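Local coordinates for putative phosphosugar isomerase (PDB 3FJ1), which is of unproven function but, as a protein with two SIS domains, probably binds phosphorylated sugars or related carbohydrate derivatives, at residues F255-E267 against A305-M319. Residues are numbered along the deposited sequence; the frame is centred on the assembly and turned at random.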
ATOM      1  N   PHE A 255     -15.110   6.303 -16.828  1.00 18.78           N
ATOM      2  CA  PHE A 255     -13.761   6.439 -17.348  1.00 17.40           C
ATOM      3  C   PHE A 255     -13.208   5.097 -17.859  1.00 15.77           C
ATOM      4  O   PHE A 255     -13.664   4.024 -17.414  1.00 14.61           O
ATOM      5  CB  PHE A 255     -12.835   7.035 -16.299  1.00 17.98           C
ATOM      6  CG  PHE A 255     -13.251   8.413 -15.869  1.00 18.29           C
ATOM      7  CD1 PHE A 255     -13.216   9.471 -16.776  1.00 18.48           C
ATOM      8  CD2 PHE A 255     -13.690   8.655 -14.578  1.00 18.29           C
ATOM      9  CE1 PHE A 255     -13.608  10.743 -16.391  1.00 18.38           C
ATOM     10  CE2 PHE A 255     -14.078   9.928 -14.182  1.00 18.33           C
ATOM     11  CZ  PHE A 255     -14.055  10.971 -15.095  1.00 18.59           C
ATOM     12  N   PRO A 256     -12.232   5.160 -18.794  1.00 14.11           N
ATOM     13  CA  PRO A 256     -11.670   3.925 -19.330  1.00 13.22           C
ATOM     14  C   PRO A 256     -10.944   3.102 -18.254  1.00 12.29           C
ATOM     15  O   PRO A 256     -10.332   3.650 -17.312  1.00 11.31           O
ATOM     16  CB  PRO A 256     -10.648   4.402 -20.381  1.00 13.67           C
ATOM     17  CG  PRO A 256     -10.950   5.814 -20.637  1.00 13.88           C
ATOM     18  CD  PRO A 256     -11.615   6.350 -19.406  1.00 14.06           C
ATOM     19  N   VAL A 257     -11.009   1.785 -18.429  1.00 11.34           N
ATOM     20  CA  VAL A 257     -10.401   0.840 -17.502  1.00 10.45           C
ATOM     21  C   VAL A 257      -9.356   0.038 -18.277  1.00  9.80           C
ATOM     22  O   VAL A 257      -9.617  -0.428 -19.384  1.00  9.83           O
ATOM     23  CB  VAL A 257     -11.479  -0.093 -16.923  1.00 11.12           C
ATOM     24  CG1 VAL A 257     -10.868  -1.121 -15.974  1.00 11.22           C
ATOM     25  CG2 VAL A 257     -12.580   0.726 -16.229  1.00 10.90           C
ATOM     26  N   LEU A 258      -8.164  -0.096 -17.706  1.00  9.52           N
ATOM     27  CA  LEU A 258      -7.091  -0.834 -18.337  1.00  9.49           C
ATOM     28  C   LEU A 258      -6.659  -1.986 -17.435  1.00  9.46           C
ATOM     29  O   LEU A 258      -6.105  -1.754 -16.349  1.00 10.76           O
ATOM     30  CB  LEU A 258      -5.918   0.106 -18.561  1.00  9.56           C
ATOM     31  CG  LEU A 258      -4.831  -0.271 -19.563  1.00  9.33           C
ATOM     32  CD1 LEU A 258      -3.741   0.815 -19.556  1.00  9.92           C
ATOM     33  CD2 LEU A 258      -4.247  -1.671 -19.436  1.00  9.77           C
ATOM     34  N   GLY A 259      -6.898  -3.218 -17.874  1.00  8.74           N
ATOM     35  CA  GLY A 259      -6.512  -4.399 -17.122  1.00  9.09           C
ATOM     36  C   GLY A 259      -5.145  -4.935 -17.522  1.00  9.17           C
ATOM     37  O   GLY A 259      -4.957  -5.388 -18.653  1.00 10.28           O
ATOM     38  N   PHE A 260      -4.203  -4.864 -16.579  1.00  8.48           N
ATOM     39  CA  PHE A 260      -2.858  -5.410 -16.724  1.00  8.68           C
ATOM     40  C   PHE A 260      -2.892  -6.904 -16.435  1.00  9.24           C
ATOM     41  O   PHE A 260      -3.000  -7.319 -15.278  1.00  9.42           O
ATOM     42  CB  PHE A 260      -1.861  -4.682 -15.819  1.00  8.20           C
ATOM     43  CG  PHE A 260      -1.516  -3.295 -16.317  1.00  8.22           C
ATOM     44  CD1 PHE A 260      -0.554  -3.135 -17.272  1.00  7.89           C
ATOM     45  CD2 PHE A 260      -2.166  -2.166 -15.837  1.00  7.81           C
ATOM     46  CE1 PHE A 260      -0.220  -1.865 -17.730  1.00  8.53           C
ATOM     47  CE2 PHE A 260      -1.838  -0.906 -16.271  1.00  7.80           C
ATOM     48  CZ  PHE A 260      -0.881  -0.742 -17.203  1.00  8.48           C
ATOM     49  N   ALA A 261      -2.837  -7.690 -17.512  1.00  9.77           N
ATOM     50  CA  ALA A 261      -2.797  -9.164 -17.426  1.00 10.35           C
ATOM     51  C   ALA A 261      -1.467  -9.735 -17.937  1.00 10.67           C
ATOM     52  O   ALA A 261      -1.096  -9.512 -19.089  1.00  9.82           O
ATOM     53  CB  ALA A 261      -3.965  -9.777 -18.227  1.00 10.26           C
ATOM     54  N   ALA A 262      -0.738 -10.432 -17.063  1.00 10.66           N
ATOM     55  CA  ALA A 262       0.458 -11.155 -17.426  1.00 10.63           C
ATOM     56  C   ALA A 262       0.032 -12.575 -17.789  1.00 10.42           C
ATOM     57  O   ALA A 262      -1.075 -12.999 -17.448  1.00 11.53           O
ATOM     58  CB  ALA A 262       1.455 -11.186 -16.229  1.00  9.86           C
ATOM     59  N   GLY A 263       0.902 -13.303 -18.488  1.00 10.60           N
ATOM     60  CA  GLY A 263       0.661 -14.718 -18.819  1.00 10.66           C
ATOM     61  C   GLY A 263       1.024 -15.590 -17.632  1.00 10.73           C
ATOM     62  O   GLY A 263       2.005 -16.344 -17.662  1.00 10.97           O
ATOM     63  N   ASP A 264       0.205 -15.501 -16.591  1.00 10.86           N
ATOM     64  CA  ASP A 264       0.404 -16.226 -15.358  1.00 10.36           C
ATOM     65  C   ASP A 264      -0.952 -16.722 -14.862  1.00 10.80           C
ATOM     66  O   ASP A 264      -1.945 -16.657 -15.594  1.00  9.80           O
ATOM     67  CB  ASP A 264       1.158 -15.334 -14.343  1.00 10.90           C
ATOM     68  CG  ASP A 264       0.311 -14.176 -13.797  1.00 10.87           C
ATOM     69  OD1 ASP A 264      -0.839 -14.030 -14.250  1.00 10.30           O
ATOM     70  OD2 ASP A 264       0.838 -13.441 -12.889  1.00 11.28           O
ATOM     71  N   ALA A 265      -0.990 -17.238 -13.639  1.00 10.91           N
ATOM     72  CA  ALA A 265      -2.229 -17.784 -13.054  1.00 10.54           C
ATOM     73  C   ALA A 265      -3.341 -16.750 -12.854  1.00 10.12           C
ATOM     74  O   ALA A 265      -4.508 -17.111 -12.721  1.00  9.34           O
ATOM     75  CB  ALA A 265      -1.919 -18.487 -11.715  1.00 10.20           C
ATOM     76  N   ALA A 266      -2.971 -15.466 -12.851  1.00  9.75           N
ATOM     77  CA  ALA A 266      -3.929 -14.375 -12.681  1.00  9.33           C
ATOM     78  C   ALA A 266      -4.524 -13.884 -14.001  1.00  9.52           C
ATOM     79  O   ALA A 266      -5.450 -13.062 -13.996  1.00 10.08           O
ATOM     80  CB  ALA A 266      -3.263 -13.216 -11.963  1.00  8.82           C
ATOM     81  N   GLU A 267      -4.042 -14.405 -15.123  1.00  9.42           N
ATOM     82  CA  GLU A 267      -4.543 -13.952 -16.410  1.00  9.62           C
ATOM     83  C   GLU A 267      -6.037 -14.221 -16.525  1.00  9.64           C
ATOM     84  O   GLU A 267      -6.799 -13.328 -16.854  1.00  9.43           O
ATOM     85  CB  GLU A 267      -3.806 -14.642 -17.579  1.00  9.49           C
ATOM     86  CG  GLU A 267      -3.997 -13.907 -18.899  1.00  9.82           C
ATOM     87  CD  GLU A 267      -3.337 -14.571 -20.084  1.00  9.93           C
ATOM     88  OE1 GLU A 267      -2.825 -15.699 -19.960  1.00 10.82           O
ATOM     89  OE2 GLU A 267      -3.324 -13.953 -21.161  1.00 10.06           O
ATOM     90  N   ALA A 305       6.184 -15.777 -16.484  1.00 11.48           N
ATOM     91  CA  ALA A 305       5.186 -15.042 -15.722  1.00 10.54           C
ATOM     92  C   ALA A 305       5.742 -13.787 -15.068  1.00 10.57           C
ATOM     93  O   ALA A 305       5.087 -12.738 -15.065  1.00 10.77           O
ATOM     94  CB  ALA A 305       4.616 -15.930 -14.630  1.00 11.51           C
ATOM     95  N   LEU A 306       6.937 -13.864 -14.477  1.00  9.61           N
ATOM     96  CA  LEU A 306       7.442 -12.742 -13.685  1.00  9.21           C
ATOM     97  C   LEU A 306       8.028 -11.560 -14.481  1.00  9.05           C
ATOM     98  O   LEU A 306       8.133 -10.462 -13.969  1.00  8.49           O
ATOM     99  CB  LEU A 306       8.451 -13.254 -12.643  1.00  8.73           C
ATOM    100  CG  LEU A 306       7.816 -14.141 -11.560  1.00  8.77           C
ATOM    101  CD1 LEU A 306       8.878 -14.712 -10.607  1.00  8.42           C
ATOM    102  CD2 LEU A 306       6.757 -13.337 -10.818  1.00  8.71           C
ATOM    103  N   THR A 307       8.442 -11.799 -15.716  1.00  9.23           N
ATOM    104  CA  THR A 307       8.957 -10.745 -16.580  1.00  9.38           C
ATOM    105  C   THR A 307       7.841 -10.118 -17.430  1.00  9.64           C
ATOM    106  O   THR A 307       7.999  -9.008 -17.930  1.00 10.60           O
ATOM    107  CB  THR A 307      10.129 -11.271 -17.484  1.00  9.53           C
ATOM    108  OG1 THR A 307       9.818 -12.592 -17.942  1.00  9.93           O
ATOM    109  CG2 THR A 307      11.464 -11.336 -16.673  1.00  9.22           C
ATOM    110  N   ASP A 308       6.694 -10.782 -17.551  1.00  9.50           N
ATOM    111  CA  ASP A 308       5.599 -10.271 -18.376  1.00  9.83           C
ATOM    112  C   ASP A 308       5.168  -8.845 -18.046  1.00  9.14           C
ATOM    113  O   ASP A 308       4.949  -8.059 -18.951  1.00  9.56           O
ATOM    114  CB  ASP A 308       4.375 -11.203 -18.373  1.00  9.43           C
ATOM    115  CG  ASP A 308       4.456 -12.335 -19.426  1.00  9.85           C
ATOM    116  OD1 ASP A 308       5.454 -12.467 -20.178  1.00  8.64           O
ATOM    117  OD2 ASP A 308       3.490 -13.114 -19.460  1.00  9.53           O
ATOM    118  N   PRO A 309       5.022  -8.505 -16.751  1.00  8.88           N
ATOM    119  CA  PRO A 309       4.601  -7.140 -16.427  1.00  8.53           C
ATOM    120  C   PRO A 309       5.510  -6.022 -16.951  1.00  8.78           C
ATOM    121  O   PRO A 309       5.012  -4.947 -17.229  1.00  9.38           O
ATOM    122  CB  PRO A 309       4.507  -7.153 -14.895  1.00  8.76           C
ATOM    123  CG  PRO A 309       4.217  -8.576 -14.567  1.00  8.80           C
ATOM    124  CD  PRO A 309       5.077  -9.347 -15.542  1.00  9.06           C
ATOM    125  N   LEU A 310       6.806  -6.279 -17.098  1.00  8.30           N
ATOM    126  CA  LEU A 310       7.717  -5.270 -17.618  1.00  9.15           C
ATOM    127  C   LEU A 310       7.388  -4.925 -19.075  1.00  8.55           C
ATOM    128  O   LEU A 310       7.457  -3.754 -19.493  1.00  8.11           O
ATOM    129  CB  LEU A 310       9.163  -5.723 -17.460  1.00 10.12           C
ATOM    130  CG  LEU A 310       9.742  -5.696 -16.032  1.00 10.49           C
ATOM    131  CD1 LEU A 310      11.068  -6.401 -16.072  1.00 11.67           C
ATOM    132  CD2 LEU A 310       9.851  -4.266 -15.457  1.00 11.16           C
ATOM    133  N   SER A 311       7.002  -5.930 -19.858  1.00  8.86           N
ATOM    134  CA  SER A 311       6.613  -5.666 -21.226  1.00  9.07           C
ATOM    135  C   SER A 311       5.335  -4.767 -21.238  1.00  8.82           C
ATOM    136  O   SER A 311       5.222  -3.789 -21.987  1.00  8.28           O
ATOM    137  CB  SER A 311       6.389  -7.009 -21.944  1.00  8.60           C
ATOM    138  OG  SER A 311       5.792  -6.795 -23.213  1.00  9.75           O
ATOM    139  N   LEU A 312       4.379  -5.085 -20.377  1.00  8.37           N
ATOM    140  CA  LEU A 312       3.119  -4.336 -20.316  1.00  8.45           C
ATOM    141  C   LEU A 312       3.319  -2.866 -19.936  1.00  7.96           C
ATOM    142  O   LEU A 312       2.711  -1.989 -20.508  1.00  8.01           O
ATOM    143  CB  LEU A 312       2.178  -4.991 -19.294  1.00  8.22           C
ATOM    144  CG  LEU A 312       1.874  -6.475 -19.457  1.00  8.48           C
ATOM    145  CD1 LEU A 312       0.908  -6.951 -18.378  1.00  7.92           C
ATOM    146  CD2 LEU A 312       1.292  -6.724 -20.872  1.00  9.14           C
ATOM    147  N   ILE A 313       4.173  -2.609 -18.939  1.00  7.75           N
ATOM    148  CA  ILE A 313       4.428  -1.243 -18.508  1.00  6.94           C
ATOM    149  C   ILE A 313       5.147  -0.446 -19.598  1.00  7.29           C
ATOM    150  O   ILE A 313       4.905   0.742 -19.720  1.00  8.03           O
ATOM    151  CB  ILE A 313       5.142  -1.153 -17.142  1.00  7.37           C
ATOM    152  CG1 ILE A 313       4.917   0.243 -16.502  1.00  7.23           C
ATOM    153  CG2 ILE A 313       6.648  -1.594 -17.228  1.00  6.27           C
ATOM    154  CD1 ILE A 313       3.455   0.562 -16.038  1.00  7.72           C
ATOM    155  N   VAL A 314       6.033  -1.078 -20.364  1.00  7.29           N
ATOM    156  CA  VAL A 314       6.702  -0.375 -21.479  1.00  7.53           C
ATOM    157  C   VAL A 314       5.641   0.063 -22.523  1.00  7.29           C
ATOM    158  O   VAL A 314       5.661   1.221 -23.013  1.00  7.47           O
ATOM    159  CB  VAL A 314       7.863  -1.186 -22.088  1.00  6.81           C
ATOM    160  CG1 VAL A 314       8.339  -0.542 -23.401  1.00  7.36           C
ATOM    161  CG2 VAL A 314       9.063  -1.302 -21.058  1.00  5.82           C
ATOM    162  N   SER A 315       4.721  -0.836 -22.850  1.00  7.79           N
ATOM    163  CA  SER A 315       3.636  -0.484 -23.775  1.00  7.92           C
ATOM    164  C   SER A 315       2.777   0.661 -23.199  1.00  8.66           C
ATOM    165  O   SER A 315       2.369   1.583 -23.912  1.00  8.68           O
ATOM    166  CB  SER A 315       2.798  -1.699 -24.120  1.00  8.35           C
ATOM    167  OG  SER A 315       3.551  -2.625 -24.922  1.00  8.35           O
ATOM    168  N   PHE A 316       2.509   0.589 -21.902  1.00  8.67           N
ATOM    169  CA  PHE A 316       1.742   1.646 -21.247  1.00  8.92           C
ATOM    170  C   PHE A 316       2.462   2.992 -21.345  1.00  8.91           C
ATOM    171  O   PHE A 316       1.832   4.018 -21.636  1.00  8.39           O
ATOM    172  CB  PHE A 316       1.479   1.298 -19.772  1.00  9.00           C
ATOM    173  CG  PHE A 316       0.780   2.403 -19.012  1.00  9.21           C
ATOM    174  CD1 PHE A 316      -0.573   2.547 -19.082  1.00  9.72           C
ATOM    175  CD2 PHE A 316       1.489   3.295 -18.236  1.00  9.39           C
ATOM    176  CE1 PHE A 316      -1.209   3.568 -18.384  1.00 10.08           C
ATOM    177  CE2 PHE A 316       0.858   4.317 -17.560  1.00 10.00           C
ATOM    178  CZ  PHE A 316      -0.473   4.449 -17.625  1.00  9.48           C
ATOM    179  N   TYR A 317       3.760   2.991 -21.041  1.00  8.51           N
ATOM    180  CA  TYR A 317       4.564   4.217 -21.086  1.00  9.24           C
ATOM    181  C   TYR A 317       4.477   4.865 -22.467  1.00  9.43           C
ATOM    182  O   TYR A 317       4.331   6.081 -22.619  1.00  8.72           O
ATOM    183  CB  TYR A 317       6.035   3.925 -20.776  1.00  9.55           C
ATOM    184  CG  TYR A 317       6.393   3.531 -19.339  1.00  9.37           C
ATOM    185  CD1 TYR A 317       5.723   4.058 -18.233  1.00  9.18           C
ATOM    186  CD2 TYR A 317       7.490   2.709 -19.102  1.00  9.22           C
ATOM    187  CE1 TYR A 317       6.108   3.719 -16.928  1.00  9.38           C
ATOM    188  CE2 TYR A 317       7.876   2.366 -17.800  1.00  9.05           C
ATOM    189  CZ  TYR A 317       7.188   2.883 -16.729  1.00  9.61           C
ATOM    190  OH  TYR A 317       7.598   2.517 -15.445  1.00 10.26           O
ATOM    191  N   SER A 318       4.605   4.005 -23.468  1.00  9.56           N
ATOM    192  CA  SER A 318       4.514   4.381 -24.867  1.00 10.94           C
ATOM    193  C   SER A 318       3.130   4.980 -25.185  1.00 10.71           C
ATOM    194  O   SER A 318       3.049   6.018 -25.820  1.00 10.07           O
ATOM    195  CB  SER A 318       4.822   3.159 -25.741  1.00 10.63           C
ATOM    196  OG  SER A 318       4.681   3.482 -27.117  1.00 12.12           O
HETATM  197  N   MSE A 319       2.052   4.353 -24.714  1.00 10.55           N
HETATM  198  CA  MSE A 319       0.695   4.909 -24.883  1.00 10.52           C
HETATM  199  C   MSE A 319       0.577   6.319 -24.265  1.00 10.18           C
HETATM  200  O   MSE A 319       0.121   7.284 -24.929  1.00  9.53           O
HETATM  201  CB  MSE A 319      -0.360   3.970 -24.309  1.00 10.74           C
HETATM  202  CG  MSE A 319      -1.815   4.385 -24.506  1.00 11.44           C
HETATM  203 SE   MSE A 319      -2.406   5.742 -23.227  1.00 13.06          SE
HETATM  204  CE  MSE A 319      -2.567   4.556 -21.658  1.00 12.18           C
TER
HETATM  205  O   HOH W   1       3.448 -13.293 -12.268  1.00 16.76           O
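Phe-260 presents the edge of its ring to the face of Phe-316 in an offset edge-to-face pair, centroids 5.8 Å apart and planes at 63°. Phe-260 CZ leads, 3.8 Å from Phe-316 CD1, while the same ring edge runs past Leu-312 CB. With CG anti to the backbone N (chi1 176°), the Phe-316 ring leans out from the helix and meets Leu-258 as well: Leu-258 CD1 lies 3.6 Å from Phe-316 CD1, at the ring's edge. The other methyl, Leu-258 CD2, sits over the centre of one face of Phe-260, so that face rests on the strand's own leucine while the edge meets the helix. Leu-312 CD1 packs against the backbone carbonyl of Ala-261, and Ala-262 CB nestles 3.6 Å from Asp-308 CB and beside the Pro-309 ring.

The one direct hydrogen bond between the segments follows: Gly-263 N donates to the anti lone pair of Asp-308 OD2 (2.8 Å, 147° at the hydrogen). The other carboxylate oxygen, OD1, is bonded to Ser-302, which holds the group in position. Were Asp-308 replaced by alanine, Gly-263 N would probably lose this acceptor, and the inverse gamma turn centred on Gly-263 would be less tied to the helix. Next in the chain, Asp-264 CB meets Ala-305 CB at 3.5 Å; its OD1 accepts from Ala-266 N, from above the carboxylate plane, capping the turn before helix 267-279. OD2 takes a water, weakly shared with Ala-305 O, and Tyr-84 OH of the second subunit.

Helix 217-231 also packs on Phe-260 and Phe-316. Helix 308-326 thus covers the C-terminal end of central strand 257-259 and the loop beyond it, in the second SIS domain, an alpha/beta fold around a parallel sheet of order 2-1-3-4-5.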